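Local coordinates for protein peptidoglycan DD-endopeptidase ShyB (PDB 2GU1) that is a zinc-dependent DD-endopeptidase that hydrolyses the peptide cross-links between peptidoglycan strands, probably letting the cell wall take in new glycans and expand, at residues Asp41-Asp46 with Pro260-Tyr265; Asp186-Asp191 with Glu198-Arg203; Ala243-Thr248 with Pro310-Glu315; Leu266-Asn271 with Thr276-Leu281; Lys288-Leu291 with Gly295-Ile298. All coordinates share one frame; numbering follows the deposited sequence.

Contact 1: Asp41-Asp46 with Pro260-Tyr265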
# COMPACT_ATOMS: atom_id res chain seq x y z
N ASP A 41 5.16 -9.33 -9.29
CA ASP A 41 6.12 -8.87 -8.29
C ASP A 41 6.00 -7.43 -7.83
O ASP A 41 6.80 -6.97 -7.01
CB ASP A 41 7.53 -9.11 -8.83
CG ASP A 41 7.79 -10.57 -9.09
OD1 ASP A 41 7.68 -11.36 -8.13
OD2 ASP A 41 8.08 -10.94 -10.25
N HIS A 42 4.98 -6.72 -8.31
CA HIS A 42 4.81 -5.32 -7.94
C HIS A 42 3.38 -4.98 -7.57
O HIS A 42 3.14 -4.19 -6.66
CB HIS A 42 5.28 -4.46 -9.11
CG HIS A 42 6.63 -4.84 -9.62
ND1 HIS A 42 7.80 -4.50 -8.96
CD2 HIS A 42 7.00 -5.60 -10.68
CE1 HIS A 42 8.83 -5.04 -9.59
NE2 HIS A 42 8.37 -5.71 -10.64
N LEU A 43 2.44 -5.60 -8.29
CA LEU A 43 1.00 -5.42 -8.10
C LEU A 43 0.62 -3.94 -8.04
O LEU A 43 -0.12 -3.51 -7.15
CB LEU A 43 0.54 -6.15 -6.83
CG LEU A 43 0.74 -7.67 -6.81
CD1 LEU A 43 0.40 -8.21 -5.44
CD2 LEU A 43 -0.12 -8.34 -7.88
N GLN A 44 1.13 -3.18 -9.00
CA GLN A 44 0.85 -1.75 -9.10
C GLN A 44 -0.45 -1.50 -9.88
O GLN A 44 -1.26 -0.65 -9.54
CB GLN A 44 1.99 -1.04 -9.83
CG GLN A 44 3.39 -1.32 -9.31
CD GLN A 44 3.81 -0.38 -8.21
OE1 GLN A 44 3.14 -0.27 -7.19
NE2 GLN A 44 4.92 0.32 -8.43
N LEU A 45 -0.63 -2.26 -10.95
CA LEU A 45 -1.79 -2.09 -11.82
C LEU A 45 -3.15 -2.43 -11.22
O LEU A 45 -4.18 -1.95 -11.71
CB LEU A 45 -1.56 -2.85 -13.13
CG LEU A 45 -0.37 -2.26 -13.91
CD1 LEU A 45 0.06 -3.21 -15.02
CD2 LEU A 45 -0.76 -0.87 -14.47
N ASP A 46 -3.17 -3.23 -10.16
CA ASP A 46 -4.44 -3.58 -9.53
C ASP A 46 -5.02 -2.41 -8.74
O ASP A 46 -6.22 -2.37 -8.46
CB ASP A 46 -4.26 -4.76 -8.58
CG ASP A 46 -4.55 -6.09 -9.23
OD1 ASP A 46 -4.52 -7.10 -8.51
OD2 ASP A 46 -4.79 -6.13 -10.45
N PRO A 260 -4.52 -13.45 -11.72
CA PRO A 260 -4.09 -14.59 -12.55
C PRO A 260 -2.73 -15.16 -12.16
O PRO A 260 -2.50 -16.37 -12.28
CB PRO A 260 -4.08 -14.00 -13.96
CG PRO A 260 -5.09 -12.89 -13.89
CD PRO A 260 -4.82 -12.27 -12.55
N TYR A 261 -1.84 -14.29 -11.70
CA TYR A 261 -0.50 -14.72 -11.33
C TYR A 261 -0.21 -14.71 -9.83
O TYR A 261 0.48 -15.59 -9.32
CB TYR A 261 0.51 -13.86 -12.09
CG TYR A 261 0.39 -14.09 -13.58
CD1 TYR A 261 1.03 -15.17 -14.19
CD2 TYR A 261 -0.45 -13.29 -14.36
CE1 TYR A 261 0.82 -15.46 -15.53
CE2 TYR A 261 -0.66 -13.57 -15.71
CZ TYR A 261 -0.02 -14.66 -16.29
OH TYR A 261 -0.25 -14.96 -17.61
N ALA A 262 -0.74 -13.72 -9.13
CA ALA A 262 -0.53 -13.64 -7.68
C ALA A 262 -1.58 -14.51 -6.98
O ALA A 262 -1.54 -14.68 -5.76
CB ALA A 262 -0.63 -12.20 -7.21
N GLY A 263 -2.50 -15.06 -7.77
CA GLY A 263 -3.56 -15.89 -7.22
C GLY A 263 -4.43 -15.06 -6.30
O GLY A 263 -4.54 -13.85 -6.49
N ASN A 264 -5.07 -15.70 -5.33
CA ASN A 264 -5.89 -14.98 -4.37
C ASN A 264 -4.95 -14.22 -3.44
O ASN A 264 -4.01 -14.80 -2.89
CB ASN A 264 -6.74 -15.94 -3.54
CG ASN A 264 -7.77 -16.68 -4.37
OD1 ASN A 264 -8.59 -16.07 -5.04
ND2 ASN A 264 -7.72 -18.01 -4.32
N TYR A 265 -5.18 -12.92 -3.26
CA TYR A 265 -4.31 -12.17 -2.38
C TYR A 265 -5.05 -11.12 -1.58
O TYR A 265 -6.18 -10.73 -1.92
CB TYR A 265 -3.10 -11.58 -3.14
CG TYR A 265 -3.33 -10.30 -3.92
CD1 TYR A 265 -3.16 -9.06 -3.30
CD2 TYR A 265 -3.64 -10.33 -5.27
CE1 TYR A 265 -3.28 -7.87 -4.04
CE2 TYR A 265 -3.76 -9.15 -6.01
CZ TYR A 265 -3.58 -7.93 -5.39
OH TYR A 265 -3.64 -6.76 -6.14
O HOH W 1 -2.20 -4.13 -5.43

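Contact 2: Asp186-Asp191 with Glu198-Arg203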
# COMPACT_ATOMS: atom_id res chain seq x y z
N ASP A 186 10.33 5.15 12.98
CA ASP A 186 9.81 3.81 12.77
C ASP A 186 8.40 3.77 12.17
O ASP A 186 7.77 2.72 12.09
CB ASP A 186 9.85 3.01 14.09
CG ASP A 186 8.76 3.40 15.07
OD1 ASP A 186 8.18 4.50 14.93
OD2 ASP A 186 8.49 2.60 16.01
N GLY A 187 7.90 4.93 11.73
CA GLY A 187 6.59 4.97 11.12
C GLY A 187 5.39 4.91 12.05
O GLY A 187 4.26 4.73 11.59
N ARG A 188 5.62 5.06 13.35
CA ARG A 188 4.53 5.04 14.32
C ARG A 188 4.51 6.35 15.09
O ARG A 188 5.54 7.02 15.20
CB ARG A 188 4.70 3.89 15.32
CG ARG A 188 4.58 2.50 14.72
CD ARG A 188 4.54 1.44 15.82
NE ARG A 188 5.75 1.44 16.65
CZ ARG A 188 5.86 0.77 17.79
NH1 ARG A 188 4.84 0.06 18.24
NH2 ARG A 188 6.99 0.80 18.49
N PHE A 189 3.34 6.71 15.62
CA PHE A 189 3.18 7.93 16.42
C PHE A 189 3.46 7.66 17.89
O PHE A 189 2.99 6.66 18.43
CB PHE A 189 1.76 8.49 16.32
CG PHE A 189 1.50 9.30 15.09
CD1 PHE A 189 1.16 8.67 13.89
CD2 PHE A 189 1.61 10.69 15.12
CE1 PHE A 189 0.93 9.43 12.74
CE2 PHE A 189 1.38 11.45 13.97
CZ PHE A 189 1.04 10.82 12.78
N TYR A 190 4.20 8.57 18.53
CA TYR A 190 4.55 8.47 19.95
C TYR A 190 4.11 9.74 20.67
O TYR A 190 4.01 10.80 20.04
CB TYR A 190 6.06 8.34 20.12
CG TYR A 190 6.64 7.02 19.67
CD1 TYR A 190 7.11 6.09 20.61
CD2 TYR A 190 6.74 6.70 18.32
CE1 TYR A 190 7.66 4.88 20.21
CE2 TYR A 190 7.29 5.48 17.90
CZ TYR A 190 7.75 4.58 18.86
OH TYR A 190 8.29 3.38 18.46
N ASP A 191 3.83 9.65 21.97
CA ASP A 191 3.48 10.85 22.71
C ASP A 191 4.80 11.48 23.15
O ASP A 191 5.87 10.93 22.86
CB ASP A 191 2.57 10.56 23.91
CG ASP A 191 3.17 9.58 24.91
OD1 ASP A 191 4.41 9.54 25.07
OD2 ASP A 191 2.38 8.87 25.56
N GLU A 198 0.64 3.38 18.78
CA GLU A 198 0.27 2.29 17.87
C GLU A 198 0.95 0.98 18.24
O GLU A 198 2.12 0.96 18.59
CB GLU A 198 0.61 2.69 16.44
CG GLU A 198 -0.12 3.95 16.01
CD GLU A 198 0.29 4.47 14.65
OE1 GLU A 198 1.41 5.02 14.53
OE2 GLU A 198 -0.51 4.32 13.70
N ARG A 199 0.21 -0.13 18.16
CA ARG A 199 0.78 -1.42 18.52
C ARG A 199 1.85 -1.90 17.56
O ARG A 199 1.84 -1.56 16.39
CB ARG A 199 -0.32 -2.48 18.65
CG ARG A 199 -1.20 -2.29 19.87
CD ARG A 199 -1.68 -3.64 20.42
NE ARG A 199 -2.64 -4.29 19.54
CZ ARG A 199 -3.07 -5.53 19.71
NH1 ARG A 199 -2.63 -6.26 20.73
NH2 ARG A 199 -3.96 -6.05 18.87
N ALA A 200 2.78 -2.69 18.09
CA ALA A 200 3.85 -3.25 17.28
C ALA A 200 3.30 -4.40 16.45
O ALA A 200 2.12 -4.76 16.57
CB ALA A 200 4.98 -3.76 18.18
N PHE A 201 4.15 -4.97 15.60
CA PHE A 201 3.74 -6.05 14.72
C PHE A 201 4.37 -7.37 15.14
O PHE A 201 5.36 -7.41 15.87
CB PHE A 201 4.21 -5.78 13.29
CG PHE A 201 3.74 -4.47 12.72
CD1 PHE A 201 4.60 -3.68 11.96
CD2 PHE A 201 2.42 -4.06 12.88
CE1 PHE A 201 4.16 -2.51 11.36
CE2 PHE A 201 1.97 -2.88 12.29
CZ PHE A 201 2.83 -2.10 11.53
N ASN A 202 3.77 -8.46 14.67
CA ASN A 202 4.34 -9.77 14.91
C ASN A 202 5.29 -9.94 13.73
O ASN A 202 5.05 -9.38 12.66
CB ASN A 202 3.27 -10.87 14.87
CG ASN A 202 2.39 -10.87 16.10
OD1 ASN A 202 2.85 -10.54 17.19
ND2 ASN A 202 1.13 -11.26 15.94
N ARG A 203 6.37 -10.67 13.91
CA ARG A 203 7.32 -10.88 12.83
C ARG A 203 6.80 -11.84 11.75
O ARG A 203 7.00 -11.61 10.55
CB ARG A 203 8.63 -11.43 13.39
CG ARG A 203 9.64 -11.83 12.33
CD ARG A 203 10.20 -10.61 11.65
NE ARG A 203 11.11 -9.89 12.54
CZ ARG A 203 11.67 -8.72 12.26
NH1 ARG A 203 11.42 -8.11 11.10
NH2 ARG A 203 12.49 -8.15 13.14

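Contact 3: Ala243-Thr248 with Pro310-Glu315. With ZN (zinc ion), chain B.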
# COMPACT_ATOMS: atom_id res chain seq x y z
N ALA A 243 -2.90 -24.12 5.40
CA ALA A 243 -2.32 -23.64 6.65
C ALA A 243 -2.87 -22.26 6.96
O ALA A 243 -3.04 -21.44 6.06
CB ALA A 243 -0.80 -23.58 6.55
N PRO A 244 -3.16 -21.98 8.24
CA PRO A 244 -3.68 -20.67 8.61
C PRO A 244 -2.67 -19.55 8.41
O PRO A 244 -1.47 -19.72 8.66
CB PRO A 244 -4.07 -20.84 10.08
CG PRO A 244 -3.04 -21.84 10.56
CD PRO A 244 -3.04 -22.85 9.42
N VAL A 245 -3.16 -18.40 7.94
CA VAL A 245 -2.34 -17.22 7.69
C VAL A 245 -2.92 -16.15 8.59
O VAL A 245 -4.13 -15.97 8.65
CB VAL A 245 -2.46 -16.78 6.21
CG1 VAL A 245 -1.70 -15.48 5.97
CG2 VAL A 245 -1.94 -17.87 5.30
N TYR A 246 -2.05 -15.44 9.31
CA TYR A 246 -2.50 -14.40 10.24
C TYR A 246 -1.93 -13.03 9.91
O TYR A 246 -0.83 -12.93 9.38
CB TYR A 246 -2.06 -14.75 11.66
CG TYR A 246 -2.38 -16.17 12.07
CD1 TYR A 246 -3.61 -16.49 12.64
CD2 TYR A 246 -1.45 -17.19 11.89
CE1 TYR A 246 -3.90 -17.80 13.03
CE2 TYR A 246 -1.73 -18.50 12.27
CZ TYR A 246 -2.95 -18.79 12.84
OH TYR A 246 -3.22 -20.08 13.25
N SER A 247 -2.68 -11.99 10.26
CA SER A 247 -2.21 -10.62 10.05
C SER A 247 -1.11 -10.37 11.06
O SER A 247 -1.21 -10.77 12.22
CB SER A 247 -3.34 -9.61 10.27
OG SER A 247 -2.84 -8.28 10.22
N THR A 248 -0.04 -9.71 10.62
CA THR A 248 1.06 -9.41 11.51
C THR A 248 0.80 -8.13 12.30
O THR A 248 1.65 -7.68 13.08
CB THR A 248 2.37 -9.26 10.72
OG1 THR A 248 2.15 -8.40 9.59
CG2 THR A 248 2.84 -10.63 10.23
N PRO A 310 3.38 -24.84 -3.73
CA PRO A 310 2.58 -24.13 -2.72
C PRO A 310 3.47 -23.41 -1.71
O PRO A 310 4.52 -23.92 -1.32
CB PRO A 310 1.77 -25.25 -2.08
CG PRO A 310 1.62 -26.24 -3.18
CD PRO A 310 3.01 -26.26 -3.76
N HIS A 311 3.03 -22.22 -1.30
CA HIS A 311 3.76 -21.43 -0.32
C HIS A 311 3.07 -20.10 -0.14
O HIS A 311 2.28 -19.67 -0.98
CB HIS A 311 5.20 -21.16 -0.79
CG HIS A 311 5.28 -20.23 -1.97
ND1 HIS A 311 4.93 -20.61 -3.25
CD2 HIS A 311 5.68 -18.93 -2.06
CE1 HIS A 311 5.12 -19.59 -4.07
NE2 HIS A 311 5.57 -18.57 -3.38
N LEU A 312 3.36 -19.45 0.97
CA LEU A 312 2.80 -18.14 1.23
C LEU A 312 3.89 -17.13 0.86
O LEU A 312 5.05 -17.29 1.24
CB LEU A 312 2.45 -17.96 2.71
CG LEU A 312 2.02 -16.55 3.11
CD1 LEU A 312 0.61 -16.28 2.62
CD2 LEU A 312 2.08 -16.41 4.63
N HIS A 313 3.51 -16.13 0.08
CA HIS A 313 4.43 -15.08 -0.30
C HIS A 313 3.94 -13.90 0.55
O HIS A 313 2.82 -13.42 0.34
CB HIS A 313 4.30 -14.76 -1.79
CG HIS A 313 5.05 -13.53 -2.21
ND1 HIS A 313 6.31 -13.58 -2.77
CD2 HIS A 313 4.72 -12.22 -2.14
CE1 HIS A 313 6.73 -12.36 -3.02
NE2 HIS A 313 5.78 -11.51 -2.65
N PHE A 314 4.76 -13.47 1.50
CA PHE A 314 4.41 -12.38 2.42
C PHE A 314 5.20 -11.11 2.12
O PHE A 314 6.41 -11.16 1.85
CB PHE A 314 4.67 -12.85 3.87
CG PHE A 314 4.42 -11.80 4.92
CD1 PHE A 314 3.16 -11.25 5.11
CD2 PHE A 314 5.47 -11.36 5.74
CE1 PHE A 314 2.94 -10.28 6.10
CE2 PHE A 314 5.26 -10.40 6.72
CZ PHE A 314 3.99 -9.85 6.91
N GLU A 315 4.52 -9.97 2.17
CA GLU A 315 5.18 -8.70 1.90
C GLU A 315 4.86 -7.64 2.94
O GLU A 315 3.76 -7.60 3.48
CB GLU A 315 4.79 -8.17 0.52
CG GLU A 315 5.50 -8.84 -0.65
CD GLU A 315 5.10 -8.27 -2.01
OE1 GLU A 315 4.67 -7.10 -2.08
OE2 GLU A 315 5.21 -9.00 -3.01
ZN ZN B . 7.65 -15.10 -3.07

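Contact 4: Leu266-Asn271 with Thr276-Leu281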
# COMPACT_ATOMS: atom_id res chain seq x y z
N LEU A 266 -4.42 -10.69 -0.51
CA LEU A 266 -5.02 -9.74 0.40
C LEU A 266 -4.00 -8.67 0.77
O LEU A 266 -2.80 -8.93 0.79
CB LEU A 266 -5.46 -10.51 1.65
CG LEU A 266 -6.53 -10.08 2.64
CD1 LEU A 266 -7.89 -10.02 1.95
CD2 LEU A 266 -6.57 -11.10 3.77
N VAL A 267 -4.49 -7.48 1.08
CA VAL A 267 -3.62 -6.39 1.50
C VAL A 267 -4.28 -5.73 2.70
O VAL A 267 -5.47 -5.42 2.68
CB VAL A 267 -3.44 -5.32 0.40
CG1 VAL A 267 -2.58 -4.18 0.94
CG2 VAL A 267 -2.78 -5.95 -0.83
N ILE A 268 -3.50 -5.53 3.76
CA ILE A 268 -4.01 -4.91 4.96
C ILE A 268 -3.24 -3.62 5.20
O ILE A 268 -2.02 -3.57 5.01
CB ILE A 268 -3.83 -5.85 6.18
CG1 ILE A 268 -4.74 -7.08 6.02
CG2 ILE A 268 -4.15 -5.12 7.48
CD1 ILE A 268 -4.63 -8.08 7.15
N GLU A 269 -3.95 -2.57 5.59
CA GLU A 269 -3.31 -1.30 5.89
C GLU A 269 -3.30 -1.21 7.40
O GLU A 269 -4.35 -1.23 8.04
CB GLU A 269 -4.08 -0.14 5.28
CG GLU A 269 -3.49 1.22 5.62
CD GLU A 269 -4.08 2.34 4.77
OE1 GLU A 269 -5.32 2.46 4.71
OE2 GLU A 269 -3.29 3.11 4.17
N HIS A 270 -2.10 -1.14 7.97
CA HIS A 270 -1.93 -1.08 9.41
C HIS A 270 -1.98 0.35 9.94
O HIS A 270 -2.55 0.60 11.00
CB HIS A 270 -0.61 -1.75 9.76
CG HIS A 270 -0.53 -3.17 9.30
ND1 HIS A 270 -1.34 -4.16 9.81
CD2 HIS A 270 0.20 -3.75 8.32
CE1 HIS A 270 -1.12 -5.29 9.16
NE2 HIS A 270 -0.18 -5.07 8.25
N ASN A 271 -1.38 1.27 9.20
CA ASN A 271 -1.40 2.68 9.56
C ASN A 271 -0.99 3.49 8.33
O ASN A 271 -0.92 2.94 7.23
CB ASN A 271 -0.50 2.97 10.77
CG ASN A 271 0.98 2.89 10.44
OD1 ASN A 271 1.38 2.54 9.33
ND2 ASN A 271 1.81 3.21 11.43
N THR A 276 0.68 -4.81 4.56
CA THR A 276 1.22 -6.15 4.39
C THR A 276 0.38 -6.83 3.31
O THR A 276 -0.83 -6.57 3.21
CB THR A 276 1.13 -6.99 5.69
OG1 THR A 276 -0.19 -6.93 6.23
CG2 THR A 276 2.14 -6.49 6.72
N ARG A 277 1.03 -7.66 2.50
CA ARG A 277 0.35 -8.39 1.43
C ARG A 277 0.52 -9.89 1.64
O ARG A 277 1.57 -10.34 2.11
CB ARG A 277 0.95 -8.05 0.07
CG ARG A 277 0.81 -6.62 -0.35
CD ARG A 277 1.51 -6.46 -1.69
NE ARG A 277 1.22 -5.19 -2.32
CZ ARG A 277 1.92 -4.69 -3.33
NH1 ARG A 277 2.97 -5.36 -3.79
NH2 ARG A 277 1.58 -3.53 -3.87
N TYR A 278 -0.51 -10.65 1.26
CA TYR A 278 -0.51 -12.10 1.42
C TYR A 278 -0.97 -12.69 0.07
O TYR A 278 -2.12 -12.52 -0.32
CB TYR A 278 -1.48 -12.49 2.55
CG TYR A 278 -1.28 -11.71 3.84
CD1 TYR A 278 -0.59 -12.27 4.92
CD2 TYR A 278 -1.75 -10.41 3.96
CE1 TYR A 278 -0.36 -11.53 6.08
CE2 TYR A 278 -1.52 -9.66 5.12
CZ TYR A 278 -0.82 -10.22 6.17
OH TYR A 278 -0.55 -9.46 7.29
N LEU A 279 -0.08 -13.40 -0.62
CA LEU A 279 -0.41 -13.96 -1.93
C LEU A 279 -0.52 -15.48 -2.04
O LEU A 279 -0.09 -16.22 -1.15
CB LEU A 279 0.62 -13.50 -2.96
CG LEU A 279 0.63 -12.05 -3.43
CD1 LEU A 279 0.78 -11.10 -2.26
CD2 LEU A 279 1.79 -11.87 -4.43
N HIS A 280 -1.11 -15.91 -3.16
CA HIS A 280 -1.30 -17.32 -3.49
C HIS A 280 -2.21 -18.07 -2.51
O HIS A 280 -2.18 -19.30 -2.44
CB HIS A 280 0.06 -18.01 -3.57
CG HIS A 280 1.03 -17.32 -4.48
ND1 HIS A 280 0.79 -17.13 -5.82
CD2 HIS A 280 2.23 -16.76 -4.23
CE1 HIS A 280 1.80 -16.49 -6.36
NE2 HIS A 280 2.70 -16.25 -5.42
N LEU A 281 -3.02 -17.33 -1.78
CA LEU A 281 -3.92 -17.93 -0.80
C LEU A 281 -4.91 -18.92 -1.41
O LEU A 281 -5.41 -18.73 -2.52
CB LEU A 281 -4.68 -16.82 -0.07
CG LEU A 281 -3.83 -15.76 0.64
CD1 LEU A 281 -4.72 -14.63 1.12
CD2 LEU A 281 -3.08 -16.40 1.82

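Contact 5: Lys288-Leu291 with Gly295-Ile298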
# COMPACT_ATOMS: atom_id res chain seq x y z
N LYS A 288 -13.18 -6.72 2.35
CA LYS A 288 -12.78 -5.32 2.32
C LYS A 288 -13.46 -4.55 3.45
O LYS A 288 -14.60 -4.85 3.81
CB LYS A 288 -13.17 -4.66 1.00
CG LYS A 288 -12.22 -4.89 -0.15
CD LYS A 288 -12.50 -3.90 -1.28
CE LYS A 288 -12.35 -2.47 -0.78
NZ LYS A 288 -12.72 -1.46 -1.82
N GLY A 289 -12.75 -3.57 4.00
CA GLY A 289 -13.31 -2.76 5.07
C GLY A 289 -13.29 -3.41 6.44
O GLY A 289 -13.43 -2.72 7.45
N GLN A 290 -13.12 -4.72 6.49
CA GLN A 290 -13.09 -5.40 7.78
C GLN A 290 -11.82 -5.06 8.54
O GLN A 290 -10.72 -5.06 7.97
CB GLN A 290 -13.19 -6.92 7.59
CG GLN A 290 -13.19 -7.69 8.90
CD GLN A 290 -13.42 -9.19 8.72
OE1 GLN A 290 -13.47 -9.93 9.69
NE2 GLN A 290 -13.54 -9.63 7.47
N LEU A 291 -11.97 -4.75 9.82
CA LEU A 291 -10.83 -4.43 10.66
C LEU A 291 -10.35 -5.72 11.30
O LEU A 291 -11.16 -6.55 11.72
CB LEU A 291 -11.21 -3.43 11.75
CG LEU A 291 -10.91 -1.95 11.49
CD1 LEU A 291 -11.55 -1.51 10.18
CD2 LEU A 291 -11.42 -1.12 12.65
N GLY A 295 -2.41 -10.94 14.73
CA GLY A 295 -2.48 -12.37 14.99
C GLY A 295 -3.79 -13.03 14.59
O GLY A 295 -3.93 -14.25 14.68
N GLN A 296 -4.74 -12.23 14.13
CA GLN A 296 -6.03 -12.76 13.70
C GLN A 296 -5.90 -13.56 12.41
O GLN A 296 -5.14 -13.20 11.51
CB GLN A 296 -7.01 -11.61 13.48
CG GLN A 296 -8.45 -12.04 13.27
CD GLN A 296 -9.37 -10.87 12.99
OE1 GLN A 296 -9.16 -9.77 13.50
NE2 GLN A 296 -10.41 -11.11 12.20
N LYS A 297 -6.64 -14.67 12.33
CA LYS A 297 -6.60 -15.50 11.13
C LYS A 297 -7.34 -14.74 10.03
O LYS A 297 -8.46 -14.27 10.24
CB LYS A 297 -7.27 -16.86 11.37
CG LYS A 297 -7.32 -17.73 10.13
CD LYS A 297 -7.33 -19.22 10.46
CE LYS A 297 -8.60 -19.65 11.18
NZ LYS A 297 -8.61 -21.13 11.42
N ILE A 298 -6.71 -14.62 8.87
CA ILE A 298 -7.33 -13.88 7.77
C ILE A 298 -7.46 -14.71 6.50
O ILE A 298 -8.21 -14.35 5.58
CB ILE A 298 -6.52 -12.60 7.46
CG1 ILE A 298 -5.08 -12.96 7.08
CG2 ILE A 298 -6.53 -11.69 8.68
CD1 ILE A 298 -4.19 -11.74 6.81

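Contact 1: Asp41-Asp46 with Pro260-Tyr265
Leu43 lays its CD1 methyl over one face of the Tyr265 ring, a CH-pi contact in which CD1 stands 4.0 Å from the ring centroid and 15° off the ring normal. With CG beside the backbone N (chi1 -61°), the other branch turns to Ala262, CD2 to CB at 4.0 Å; the two branches thus touch one ring face and the Ala262 methyl. Asp46 arrives instead at the ring edge: Tyr265 OH donates to the anti lone pair of Asp46 OD1, at 2.6 Å, and the carboxylate lies nearly coplanar with the ring, 5° away. A water adds a second link, donating to Leu43 O and Tyr265 OH. Arg277 of strand 274-281 also bonds to His42 O. The LysM-like region thus docks beside the zinc site, the Leu43 side chain about 7 Å from that of His313. With the phenol as donor and Arg257 at long, weak ion-pair distance from Asp46 OD1, the aspartate probably keeps its negative charge in this largely buried interface.

Contact 2: Asp186-Asp191 with Glu198-Arg203
Glu198 reaches to the backbone of 186-191, where its OE1 accepts from Phe189 N at 2.8 Å with an N-H...O angle of 156°. The donor meets the carboxylate on its anti side, slightly out of plane. Extended beyond CG, the glutamate also brings OE1 to the edge of the Phe189 ring, 3.7 Å from CD1, and to 3.6 Å from Arg188 CB. Arg188 completes this close-packed part: its side chain slides past Glu198 in the opposite direction, and NH1 makes a weak bond to Glu198 O, bent to 119°. A turn at chi3 (-60°) swings the guanidinium back to Asp186, where NE forms a salt bridge with OD2 at 3.0 Å. Tyr190 OH donates to that same OD2 from the opposite face, while OD1 closes an Asx turn by accepting from Arg188 N. Two donors grip OD2 and a third OD1, which fixes the carboxylate and, through NE, the guanidinium. The margin is looser: Ala200 only skirts Arg188 NH1, and exposed Arg199 points away and pairs with Asp250. Phe189 packs on strand 179-183, and both Phe189 and Glu198 touch Val131 of helix 122-132, joining edge strand 189-191 to the loop that runs on toward strand 213-215.

Contact 3: Ala243-Thr248 with Pro310-Glu315
Val245, on strand 244-246, meets Leu312 tip to tip, with CG2 4.0 Å from CD1. Its second methyl, CG1, spans both leucine branches, lying 4.1 Å from Leu312 CD2. The two strands belong to different sheets, and this is packing between them, with 8.3 Å separating the CA atoms of Val245 and Leu312. Ser247 turns from the opposite segment, and Thr248 renews the contact: OG1 and CG2 both approach Phe314 CZ at 3.6 Å, OG1 lying at the ring edge. With chi1 at 48°, OG1 sits between the backbone N and carbonyl carbon, leaving both branches facing the ring. Between Leu312 and Phe314, His313 projects to the other side of its strand and binds zinc through ND1 at 2.0 Å. Its NE2 donates to Glu315 OE2 at 2.6 Å, close to the imidazole plane, which fixes the ring's rotation. His232 and Asp236 complete the protein ligands of this M23 peptidase zinc site, whose strand 312-318 has apolar packing on its other face.

Contact 4: Leu266-Asn271 with Thr276-Leu281
Thr276 OG1 is gripped by two groups, His270 NE2 at 2.7 Å and Tyr278 OH at 2.8 Å, in a buried polar chain. The threonine meets the imidazole at its edge, near the ring plane, and the side chains cross at about a right angle. A chi1 of 50° sets OG1 between the backbone N and carbonyl carbon, where both partners meet it, while CG2 also lies against His270. On the opposite ring nitrogen, His270 ND1 bonds to Asp250 O, so the imidazole is held at both ends. Next to this polar cluster the Ile268 and Tyr278 side chains cross obliquely, CD1 of Ile268 lying 4.0 Å from CE2 of Tyr278, and Leu266 CB packs on Leu281 CD1. Backbone bonds link the antiparallel strands through the hydrogen-bonded pairs Leu266-Tyr278 and Ile268-Thr276; Ile268 N reaches Thr276 O at 2.9 Å. Between them, the non-hydrogen-bonded pair Val267-Arg277 places its side chains side by side on the other face, with Val267 CG2 3.7 Å from Arg277 CG; Arg277 NH1 goes on to a salt bridge with Glu315 OE1. This beta hairpin lies between strands 251-259 and 312-318, while Ile298 of strand 297-300 packs on the face carrying Leu266, Ile268 and Tyr278.

Contact 5: Lys288-Leu291 with Gly295-Ile298
Gln290 and Gln296 point their side chains toward the opposite segment and approach at a slant, their amide planes 57° apart. Each has its CG opposite the backbone N about the first torsion, chi1 -179° in Gln290 and -170° in Gln296, and each chain runs extended beyond CG. The backbones stay well apart: even the nearest CA atoms are separated by 10.1 Å, from Leu291 to Gln296. The two long arms cross much of that gap, yet the amide ends only brush past one another, coming no closer than loose van der Waals range and making no hydrogen bond. Gln296 has its polar partner elsewhere: OE1 accepts from Lys293 N within the intervening turn. That bond turns the amide back on its own connection and leaves OE1 4.2 Å from Leu291 O, a distant approach of two acceptors. Leu291 directs its side chain away, onto Lys252 of strand 251-259. The backbones are instead tied to separate neighbours: Gly289 and Gln290 bond to Val253, whereas Gly295 and Gln296 bond to Ser247. This is a surface contact between two polar amides, small in area, and its chemistry implies a loose meeting in which the bond from Lys293 N, rather than any link between the glutamines, orients Gln296.

In the fold
Contacts 3, 4 and 5 lie within the M23 peptidase range. Contact 1 joins the LysM-like and M23 ranges; contact 2 lies within the Csd3 second-domain range and touches the M23 part, as where Asn202 N meets Thr248 O. Along the chain, contact 2 is nested in the loop closed by contact 1, contacts 4 and 5 in that closed by contact 3, and contacts 1 and 3 cross, their segments alternating. Contacts 3 and 4, centres 9 Å apart, share neighbouring strands 274-281 and 312-318; contacts 3 and 5 share strands 244-246 and 297-300. Contacts 1 and 2 lie 27 Å apart, centre to centre, so the peptidase part is met by the LysM-like and Csd3 parts at two well-separated places.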